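Extracellular solute-binding protein, family 5 (Chelativorans sp., PDB 6WM6) binds EDTA in the periplasm and probably delivers it to an ABC transporter for uptake into the cell. Local coordinates at residues Y115-D120 against D132-F137; E161-D166 against K170-T175; A315-D320 against S405-S410. One frame throughout, in Å; residues are numbered along the deposited sequence.

Contact 1 of 3, residues Y115-D120 against D132-F137; sequences YRIRED and DDFIYF
Phe134 of helix 131-141 sets one corner of its ring over the face of Tyr115, a residue of strand 111-117. The corner is CE2, placed over the centre of the tyrosine ring, and its shortest approach is to Tyr115 CG at 3.7 Å. With centroids 5.0 Å apart and planes inclined at 47°, the two rings make an oblique aromatic pair. A second corner of the ring, Phe134 CE1, meets CD1 of Ile117 at 3.7 Å. Two residues apart on the strand, Tyr115 and Ile117 both aim their CB at the helix, and the outer end of the phenylalanine ring bridges them. Ile117 has CG1 anti to its carbonyl carbon (chi1 -57°) and an extended chain beyond, which carries CD1 out to that ring. Cutting the tyrosine back to an alanine here is likely to leave CE2 of Phe134 without the ring face it rests on and to open a gap between strand and helix.

All three touching side chains are buried, and the contact is purely apolar. Beyond them the segments part. Arg116 extends its side chain to the exposed side of the strand, and past Ile117 the chain turns off into a loop where Arg118 NH2 and Asp120 OD2 form a long salt bridge of 3.7 Å.

Strand 111-117 runs between strands 100-108 and 171-176, while helix 131-141 packs across the same sheet. Ala103 and Trp183 touch Tyr115; Val172, Leu190 and the inclined ring of Phe187 also touch Phe134, continuing the apolar layer between helix and sheet.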
loop_
_atom_site.group_PDB
_atom_site.type_symbol
_atom_site.label_atom_id
_atom_site.label_comp_id
_atom_site.label_asym_id
_atom_site.label_seq_id
_atom_site.Cartn_x
_atom_site.Cartn_y
_atom_site.Cartn_z
ATOM N N TYR A 115 -25.290 8.357 2.027
ATOM C CA TYR A 115 -24.405 9.385 1.498
ATOM C C TYR A 115 -25.273 10.509 0.951
ATOM O O TYR A 115 -26.209 10.259 0.182
ATOM C CB TYR A 115 -23.521 8.853 0.364
ATOM C CG TYR A 115 -22.637 7.675 0.706
ATOM C CD1 TYR A 115 -23.107 6.380 0.574
ATOM C CD2 TYR A 115 -21.327 7.849 1.159
ATOM C CE1 TYR A 115 -22.307 5.292 0.875
ATOM C CE2 TYR A 115 -20.528 6.772 1.477
ATOM C CZ TYR A 115 -21.017 5.496 1.336
ATOM O OH TYR A 115 -20.243 4.395 1.657
ATOM N N ARG A 116 -24.975 11.741 1.319
ATOM C CA ARG A 116 -25.614 12.917 0.733
ATOM C C ARG A 116 -24.534 13.650 -0.053
ATOM O O ARG A 116 -23.578 14.179 0.535
ATOM C CB ARG A 116 -26.272 13.782 1.801
ATOM C CG ARG A 116 -27.473 13.059 2.424
ATOM C CD ARG A 116 -28.172 13.821 3.550
ATOM N NE ARG A 116 -29.166 12.963 4.202
ATOM C CZ ARG A 116 -30.420 12.799 3.784
ATOM N NH1 ARG A 116 -30.865 13.450 2.717
ATOM N NH2 ARG A 116 -31.236 11.989 4.441
ATOM N N ILE A 117 -24.656 13.615 -1.382
ATOM C CA ILE A 117 -23.702 14.225 -2.296
ATOM C C ILE A 117 -24.012 15.705 -2.403
ATOM O O ILE A 117 -25.183 16.106 -2.510
ATOM C CB ILE A 117 -23.819 13.542 -3.670
ATOM C CG1 ILE A 117 -23.581 12.040 -3.547
ATOM C CG2 ILE A 117 -22.854 14.188 -4.666
ATOM C CD1 ILE A 117 -23.967 11.293 -4.829
ATOM N N ARG A 118 -22.965 16.548 -2.407
ATOM C CA ARG A 118 -23.198 17.979 -2.595
ATOM C C ARG A 118 -23.885 18.249 -3.924
ATOM O O ARG A 118 -23.539 17.665 -4.953
ATOM C CB ARG A 118 -21.880 18.752 -2.547
ATOM C CG ARG A 118 -21.321 18.879 -1.139
ATOM C CD ARG A 118 -20.126 19.818 -1.091
ATOM N NE ARG A 118 -20.437 21.168 -1.558
ATOM C CZ ARG A 118 -19.820 21.787 -2.571
ATOM N NH1 ARG A 118 -18.832 21.199 -3.248
ATOM N NH2 ARG A 118 -20.188 23.019 -2.903
ATOM N N GLU A 119 -24.830 19.187 -3.906
ATOM C CA GLU A 119 -25.532 19.544 -5.132
ATOM C C GLU A 119 -24.558 19.992 -6.211
ATOM O O GLU A 119 -24.718 19.624 -7.381
ATOM C CB GLU A 119 -26.584 20.613 -4.828
ATOM C CG GLU A 119 -27.775 20.052 -4.059
ATOM C CD GLU A 119 -28.863 21.075 -3.816
ATOM O OE1 GLU A 119 -29.764 20.796 -2.995
ATOM O OE2 GLU A 119 -28.819 22.153 -4.443
ATOM N N ASP A 120 -23.521 20.742 -5.836
ATOM C CA ASP A 120 -22.580 21.300 -6.805
ATOM C C ASP A 120 -21.510 20.323 -7.276
ATOM O O ASP A 120 -20.717 20.679 -8.156
ATOM C CB ASP A 120 -21.915 22.544 -6.239
ATOM C CG ASP A 120 -22.872 23.699 -6.052
ATOM O OD1 ASP A 120 -23.964 23.673 -6.661
ATOM O OD2 ASP A 120 -22.532 24.639 -5.299
ATOM N N ASP A 132 -25.931 7.353 -9.622
ATOM C CA ASP A 132 -25.575 6.536 -10.780
ATOM C C ASP A 132 -24.108 6.122 -10.702
ATOM O O ASP A 132 -23.722 5.007 -11.074
ATOM C CB ASP A 132 -25.760 7.306 -12.087
ATOM C CG ASP A 132 -27.200 7.494 -12.486
ATOM O OD1 ASP A 132 -28.112 6.875 -11.897
ATOM O OD2 ASP A 132 -27.416 8.275 -13.449
ATOM N N ASP A 133 -23.261 7.030 -10.226
ATOM C CA ASP A 133 -21.839 6.751 -10.141
ATOM C C ASP A 133 -21.524 5.784 -9.001
ATOM O O ASP A 133 -20.673 4.899 -9.156
ATOM C CB ASP A 133 -21.080 8.073 -10.000
ATOM C CG ASP A 133 -21.385 9.022 -11.153
ATOM O OD1 ASP A 133 -21.275 8.572 -12.317
ATOM O OD2 ASP A 133 -21.775 10.183 -10.901
ATOM N N PHE A 134 -22.198 5.928 -7.854
ATOM C CA PHE A 134 -22.038 4.950 -6.781
ATOM C C PHE A 134 -22.496 3.572 -7.254
ATOM O O PHE A 134 -21.816 2.575 -7.013
ATOM C CB PHE A 134 -22.834 5.374 -5.533
ATOM C CG PHE A 134 -22.157 6.429 -4.689
ATOM C CD1 PHE A 134 -22.030 7.732 -5.142
ATOM C CD2 PHE A 134 -21.677 6.112 -3.430
ATOM C CE1 PHE A 134 -21.409 8.698 -4.351
ATOM C CE2 PHE A 134 -21.056 7.071 -2.633
ATOM C CZ PHE A 134 -20.929 8.361 -3.104
ATOM N N ILE A 135 -23.649 3.499 -7.925
ATOM C CA ILE A 135 -24.202 2.217 -8.345
ATOM C C ILE A 135 -23.303 1.544 -9.370
ATOM O O ILE A 135 -23.044 0.332 -9.279
ATOM C CB ILE A 135 -25.648 2.414 -8.851
ATOM C CG1 ILE A 135 -26.544 2.724 -7.652
ATOM C CG2 ILE A 135 -26.142 1.179 -9.575
ATOM C CD1 ILE A 135 -27.907 3.269 -8.020
ATOM N N TYR A 136 -22.797 2.302 -10.351
ATOM C CA TYR A 136 -21.882 1.711 -11.324
ATOM C C TYR A 136 -20.667 1.112 -10.626
ATOM O O TYR A 136 -20.298 -0.045 -10.869
ATOM C CB TYR A 136 -21.454 2.743 -12.372
ATOM C CG TYR A 136 -20.417 2.227 -13.341
ATOM C CD1 TYR A 136 -20.800 1.547 -14.487
ATOM C CD2 TYR A 136 -19.066 2.400 -13.111
ATOM C CE1 TYR A 136 -19.846 1.065 -15.391
ATOM C CE2 TYR A 136 -18.111 1.917 -13.989
ATOM C CZ TYR A 136 -18.507 1.251 -15.125
ATOM O OH TYR A 136 -17.539 0.776 -15.980
ATOM N N PHE A 137 -20.029 1.876 -9.745
ATOM C CA PHE A 137 -18.823 1.354 -9.120
ATOM C C PHE A 137 -19.112 0.112 -8.293
ATOM O O PHE A 137 -18.384 -0.889 -8.371
ATOM C CB PHE A 137 -18.155 2.419 -8.262
ATOM C CG PHE A 137 -16.804 2.007 -7.749
ATOM C CD1 PHE A 137 -15.800 1.659 -8.636
ATOM C CD2 PHE A 137 -16.547 1.921 -6.396
ATOM C CE1 PHE A 137 -14.558 1.272 -8.198
ATOM C CE2 PHE A 137 -15.289 1.537 -5.933
ATOM C CZ PHE A 137 -14.294 1.213 -6.837
#

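Contact 2 of 3, residues E161-D166 against K170-T175; sequences ETLEQD and KVVTAT
Strands 161-165 and 171-175 run antiparallel, their axes 4.6 Å apart at 166°, with Thr162-Thr175 and Glu164-Thr173 as hydrogen-bonded pairs and Leu163-Ala174 and Gln165-Val172 as non-hydrogen-bonded pairs. The ladder is irregular at one end, where a classic bulge sets Glu161 and Thr162 both opposite Thr175: Thr175 O accepts two bonds in its carbonyl plane, from Glu161 N at 2.8 Å and Thr162 N at 3.2 Å.

Within the bulge the Thr162 and Thr175 side chains run alongside each other, pointing the same way. Their hydroxyls do not bond each other directly; a water joins them instead, hydrogen-bonded to both OG1 atoms and donating to Thr173 O at 2.9 Å. Thr162 has two modelled conformers, and this bridge belongs to the one described. On the other face, Leu163 holds CG anti to the backbone N (chi1 -170°), which brings CD1 over against the partner strand. There it touches Ala174 CB and Val172 CG1, each at 3.6 Å, while Ile135 and Trp138 of helix 131-141 cover the same leucine.

At the turn, Asp166 N bonds Val171 O in the usual way, but the return bond goes to a side chain: Val171 N donates to Asp166 OD1 at 2.9 Å, arriving from above the carboxylate plane, 52° out of it. The other oxygen, OD2, is held by Thr168 inside the turn, so main chain and turn fix the carboxylate together. Gln165 NE2 is hydrogen-bonded to Asp132 OD1 on helix 131-141.

This is a bulged beta hairpin, forming one side of a four-stranded antiparallel sheet in which strand 160-165 is outermost.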
loop_
_atom_site.group_PDB
_atom_site.type_symbol
_atom_site.label_atom_id
_atom_site.label_comp_id
_atom_site.label_asym_id
_atom_site.label_seq_id
_atom_site.Cartn_x
_atom_site.Cartn_y
_atom_site.Cartn_z
ATOM N N GLU A 161 -25.775 -5.175 -0.288
ATOM C CA GLU A 161 -26.763 -5.981 -0.994
ATOM C C GLU A 161 -27.715 -5.153 -1.841
ATOM O O GLU A 161 -28.125 -5.609 -2.924
ATOM C CB GLU A 161 -27.578 -6.786 0.032
ATOM C CG GLU A 161 -28.523 -7.804 -0.566
ATOM C CD GLU A 161 -29.163 -8.668 0.500
ATOM O OE1 GLU A 161 -29.543 -8.118 1.555
ATOM O OE2 GLU A 161 -29.266 -9.893 0.289
ATOM N N THR A 162 -28.061 -3.954 -1.396
ATOM C CA THR A 162 -28.889 -3.032 -2.167
ATOM C C THR A 162 -28.282 -1.640 -2.081
ATOM O O THR A 162 -27.758 -1.231 -1.042
ATOM C CB THR A 162 -30.357 -2.975 -1.742
ATOM O OG1 THR A 162 -30.478 -2.462 -0.422
ATOM C CG2 THR A 162 -31.001 -4.361 -1.835
ATOM N N LEU A 163 -28.345 -0.916 -3.187
ATOM C CA LEU A 163 -27.778 0.421 -3.283
ATOM C C LEU A 163 -28.750 1.243 -4.106
ATOM O O LEU A 163 -28.904 0.999 -5.311
ATOM C CB LEU A 163 -26.393 0.376 -3.920
ATOM C CG LEU A 163 -25.580 1.671 -3.876
ATOM C CD1 LEU A 163 -25.361 2.137 -2.469
ATOM C CD2 LEU A 163 -24.245 1.425 -4.565
ATOM N N GLU A 164 -29.415 2.198 -3.473
ATOM C CA GLU A 164 -30.513 2.930 -4.096
ATOM C C GLU A 164 -30.273 4.422 -3.958
ATOM O O GLU A 164 -29.500 4.871 -3.108
ATOM C CB GLU A 164 -31.857 2.547 -3.462
ATOM C CG GLU A 164 -32.151 1.042 -3.568
ATOM C CD GLU A 164 -33.504 0.635 -3.005
ATOM O OE1 GLU A 164 -34.068 1.365 -2.162
ATOM O OE2 GLU A 164 -34.009 -0.435 -3.414
ATOM N N GLN A 165 -30.910 5.198 -4.822
ATOM C CA GLN A 165 -30.813 6.648 -4.794
ATOM C C GLN A 165 -32.196 7.264 -4.866
ATOM O O GLN A 165 -33.155 6.652 -5.357
ATOM C CB GLN A 165 -29.946 7.198 -5.928
ATOM C CG GLN A 165 -30.516 6.966 -7.317
ATOM C CD GLN A 165 -29.559 7.382 -8.414
ATOM O OE1 GLN A 165 -28.928 8.444 -8.348
ATOM N NE2 GLN A 165 -29.450 6.555 -9.445
ATOM N N ASP A 166 -32.301 8.481 -4.346
ATOM C CA ASP A 166 -33.550 9.229 -4.372
ATOM C C ASP A 166 -33.756 9.855 -5.750
ATOM O O ASP A 166 -32.930 9.721 -6.652
ATOM C CB ASP A 166 -33.535 10.323 -3.302
ATOM C CG ASP A 166 -32.639 11.473 -3.693
ATOM O OD1 ASP A 166 -31.515 11.215 -4.196
ATOM O OD2 ASP A 166 -33.057 12.645 -3.537
ATOM N N LYS A 170 -28.989 12.666 -5.394
ATOM C CA LYS A 170 -27.962 13.120 -4.456
ATOM C C LYS A 170 -27.998 12.424 -3.107
ATOM O O LYS A 170 -27.095 12.661 -2.302
ATOM C CB LYS A 170 -28.031 14.636 -4.277
ATOM C CG LYS A 170 -27.721 15.427 -5.568
ATOM C CD LYS A 170 -26.232 15.367 -5.925
ATOM C CE LYS A 170 -25.884 16.195 -7.173
ATOM N NZ LYS A 170 -24.409 16.324 -7.346
ATOM N N VAL A 171 -28.962 11.544 -2.848
ATOM C CA VAL A 171 -29.029 10.783 -1.608
ATOM C C VAL A 171 -28.938 9.304 -1.958
ATOM O O VAL A 171 -29.816 8.767 -2.651
ATOM C CB VAL A 171 -30.301 11.080 -0.808
ATOM C CG1 VAL A 171 -30.265 10.347 0.530
ATOM C CG2 VAL A 171 -30.464 12.569 -0.576
ATOM N N VAL A 172 -27.885 8.644 -1.489
ATOM C CA VAL A 172 -27.562 7.262 -1.834
ATOM C C VAL A 172 -27.620 6.438 -0.561
ATOM O O VAL A 172 -26.959 6.771 0.426
ATOM C CB VAL A 172 -26.163 7.166 -2.472
ATOM C CG1 VAL A 172 -25.835 5.725 -2.828
ATOM C CG2 VAL A 172 -26.072 8.062 -3.680
ATOM N N THR A 173 -28.395 5.357 -0.580
ATOM C CA THR A 173 -28.577 4.489 0.580
ATOM C C THR A 173 -28.036 3.098 0.279
ATOM O O THR A 173 -28.521 2.424 -0.642
ATOM C CB THR A 173 -30.056 4.420 0.969
ATOM O OG1 THR A 173 -30.544 5.739 1.267
ATOM C CG2 THR A 173 -30.272 3.539 2.196
ATOM N N ALA A 174 -27.029 2.684 1.054
ATOM C CA ALA A 174 -26.419 1.361 0.956
ATOM C C ALA A 174 -26.921 0.493 2.100
ATOM O O ALA A 174 -26.760 0.858 3.272
ATOM C CB ALA A 174 -24.898 1.464 1.042
ATOM N N THR A 175 -27.512 -0.643 1.768
ATOM C CA THR A 175 -27.962 -1.610 2.765
ATOM C C THR A 175 -27.084 -2.859 2.677
ATOM O O THR A 175 -26.923 -3.422 1.589
ATOM C CB THR A 175 -29.433 -1.977 2.555
ATOM O OG1 THR A 175 -30.237 -0.790 2.578
ATOM C CG2 THR A 175 -29.909 -2.915 3.674
HETATM O O HOH W 1 -30.402 0.360 0.055
#

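Contact 3 of 3, residues A315-D320 against S405-S410; sequences AGPMSD and STLRLS
Pro317, led in by Gly316, lays its ring against Leu407 of strand 407-410. The positive phi of Gly316, 80°, suits a residue without a side chain, and a CB here would run into Pro317 CD. The glycine carbonyl is gripped twice further along, by Ser319 N at 2.9 Å and by Ser319 OG at 2.7 Å, which ties the short 3-10 turn together.

Pro317 turns its ring toward the strand. Its CB and CG lie against one methyl of Leu407, the CG to CD2 distance being 4.0 Å, and ring and leucine run antiparallel alongside each other. The same CG is 4.5 Å from Ser405 CB, a looser approach at the exposed end of the contact.

Met318 makes the closer contact. Its chain bends at chi2 (-61°), bringing CE to 3.6 Å from Leu407 CD1, and the methionine lies roughly perpendicular to the leucine. CE also lies 3.9 Å from Leu407 CD2, so it rests against both branches while the proline uses one. Leu323 and Val327 of helix 321-330, together with Leu456 of strand 456-462, pack on the methionine as well, and Leu407 closes one side of this buried apolar cluster.

Asp320 then ends the turn as N-cap of helix 321-330: OD1 receives Ala322 N, and OD2 pairs with Tyr389 OH.

What results is a 3-10 turn running into an N-capped helix and laid by its apolar residues against strand 407-410, which pairs in parallel with strands 436-439 and 456-462. Such helix-on-sheet layering is consistent with an alpha/beta lobe of a periplasmic binding protein.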
loop_
_atom_site.group_PDB
_atom_site.type_symbol
_atom_site.label_atom_id
_atom_site.label_comp_id
_atom_site.label_asym_id
_atom_site.label_seq_id
_atom_site.Cartn_x
_atom_site.Cartn_y
_atom_site.Cartn_z
ATOM N N ALA A 315 5.958 -26.443 0.946
ATOM C CA ALA A 315 6.826 -27.403 0.283
ATOM C C ALA A 315 8.279 -27.069 0.535
ATOM O O ALA A 315 8.628 -25.928 0.836
ATOM C CB ALA A 315 6.537 -27.439 -1.223
ATOM N N GLY A 316 9.127 -28.072 0.389
ATOM C CA GLY A 316 10.543 -27.894 0.601
ATOM C C GLY A 316 10.905 -27.916 2.071
ATOM O O GLY A 316 10.073 -28.215 2.935
ATOM N N PRO A 317 12.160 -27.582 2.383
ATOM C CA PRO A 317 12.627 -27.695 3.777
ATOM C C PRO A 317 11.786 -26.905 4.772
ATOM O O PRO A 317 11.608 -27.346 5.918
ATOM C CB PRO A 317 14.065 -27.159 3.725
ATOM C CG PRO A 317 14.482 -27.331 2.296
ATOM C CD PRO A 317 13.247 -27.218 1.451
ATOM N N MET A 318 11.287 -25.738 4.380
ATOM C CA MET A 318 10.494 -24.907 5.289
ATOM C C MET A 318 9.089 -25.425 5.528
ATOM O O MET A 318 8.345 -24.808 6.298
ATOM C CB MET A 318 10.473 -23.474 4.790
ATOM C CG MET A 318 11.846 -22.827 4.782
ATOM S SD MET A 318 12.553 -22.758 6.469
ATOM C CE MET A 318 14.264 -22.687 5.998
ATOM N N SER A 319 8.710 -26.545 4.910
ATOM C CA SER A 319 7.440 -27.163 5.307
ATOM C C SER A 319 7.483 -27.743 6.717
ATOM O O SER A 319 6.425 -28.037 7.277
ATOM C CB SER A 319 7.014 -28.217 4.283
ATOM O OG SER A 319 7.923 -29.285 4.262
ATOM N N ASP A 320 8.659 -27.891 7.321
ATOM C CA ASP A 320 8.782 -28.336 8.702
ATOM C C ASP A 320 8.806 -27.117 9.621
ATOM O O ASP A 320 9.730 -26.289 9.556
ATOM C CB ASP A 320 10.046 -29.170 8.880
ATOM C CG ASP A 320 10.189 -29.731 10.296
ATOM O OD1 ASP A 320 9.361 -29.443 11.191
ATOM O OD2 ASP A 320 11.157 -30.499 10.533
ATOM N N SER A 405 18.747 -29.286 1.947
ATOM C CA SER A 405 19.135 -28.599 0.728
ATOM C C SER A 405 19.550 -27.156 1.015
ATOM O O SER A 405 19.131 -26.542 1.997
ATOM C CB SER A 405 17.960 -28.573 -0.242
ATOM O OG SER A 405 17.597 -29.887 -0.632
ATOM N N THR A 406 20.380 -26.624 0.109
ATOM C CA THR A 406 20.644 -25.184 0.099
ATOM C C THR A 406 19.323 -24.441 -0.068
ATOM O O THR A 406 18.496 -24.797 -0.919
ATOM C CB THR A 406 21.600 -24.840 -1.024
ATOM O OG1 THR A 406 22.864 -25.490 -0.787
ATOM C CG2 THR A 406 21.818 -23.352 -1.124
ATOM N N LEU A 407 19.110 -23.424 0.768
ATOM C CA LEU A 407 17.855 -22.693 0.783
ATOM C C LEU A 407 17.848 -21.616 -0.283
ATOM O O LEU A 407 18.808 -20.850 -0.411
ATOM C CB LEU A 407 17.664 -22.062 2.147
ATOM C CG LEU A 407 17.686 -23.032 3.333
ATOM C CD1 LEU A 407 17.521 -22.260 4.627
ATOM C CD2 LEU A 407 16.604 -24.080 3.192
ATOM N N ARG A 408 16.747 -21.532 -1.015
ATOM C CA ARG A 408 16.568 -20.522 -2.055
ATOM C C ARG A 408 15.889 -19.318 -1.415
ATOM O O ARG A 408 14.736 -19.409 -0.989
ATOM C CB ARG A 408 15.709 -21.087 -3.178
ATOM C CG ARG A 408 16.385 -22.250 -3.911
ATOM C CD ARG A 408 15.347 -23.160 -4.578
ATOM N NE ARG A 408 14.412 -23.742 -3.625
ATOM C CZ ARG A 408 13.300 -24.396 -3.962
ATOM N NH1 ARG A 408 12.986 -24.547 -5.231
ATOM N NH2 ARG A 408 12.504 -24.896 -3.019
ATOM N N LEU A 409 16.620 -18.202 -1.330
ATOM C CA LEU A 409 16.137 -16.959 -0.734
ATOM C C LEU A 409 16.021 -15.939 -1.849
ATOM O O LEU A 409 17.031 -15.483 -2.377
ATOM C CB LEU A 409 17.086 -16.511 0.369
ATOM C CG LEU A 409 16.903 -15.110 0.960
ATOM C CD1 LEU A 409 15.456 -14.777 1.236
ATOM C CD2 LEU A 409 17.740 -15.007 2.234
ATOM N N SER A 410 14.792 -15.632 -2.243
ATOM C CA SER A 410 14.532 -14.713 -3.339
ATOM C C SER A 410 14.005 -13.374 -2.831
ATOM O O SER A 410 13.466 -13.253 -1.721
ATOM C CB SER A 410 13.570 -15.316 -4.364
ATOM O OG SER A 410 12.290 -15.545 -3.812
#

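How the contacts relate
Contacts 1 and 2 form one neighbourhood, with centres 9 Å apart. Strands 111-117 and 171-176 are adjacent in the four-stranded antiparallel sheet, and probable backbone hydrogen bonds from Tyr115 N to Val172 O and from Ile117 N to Lys170 O join the contacts directly. Helix 131-141 serves both, and strand 160-165 follows it in the chain. Contact 3 comes much later in sequence and lies on the opposite side of the chain's centre, its own centre about 51 Å from those of the other two; its strand 407-410 is part of a separate mixed sheet. Contact 3 touches neither of the others; along the chain the three follow in series, and they lie in two distant regions of the EDTA-binding protein.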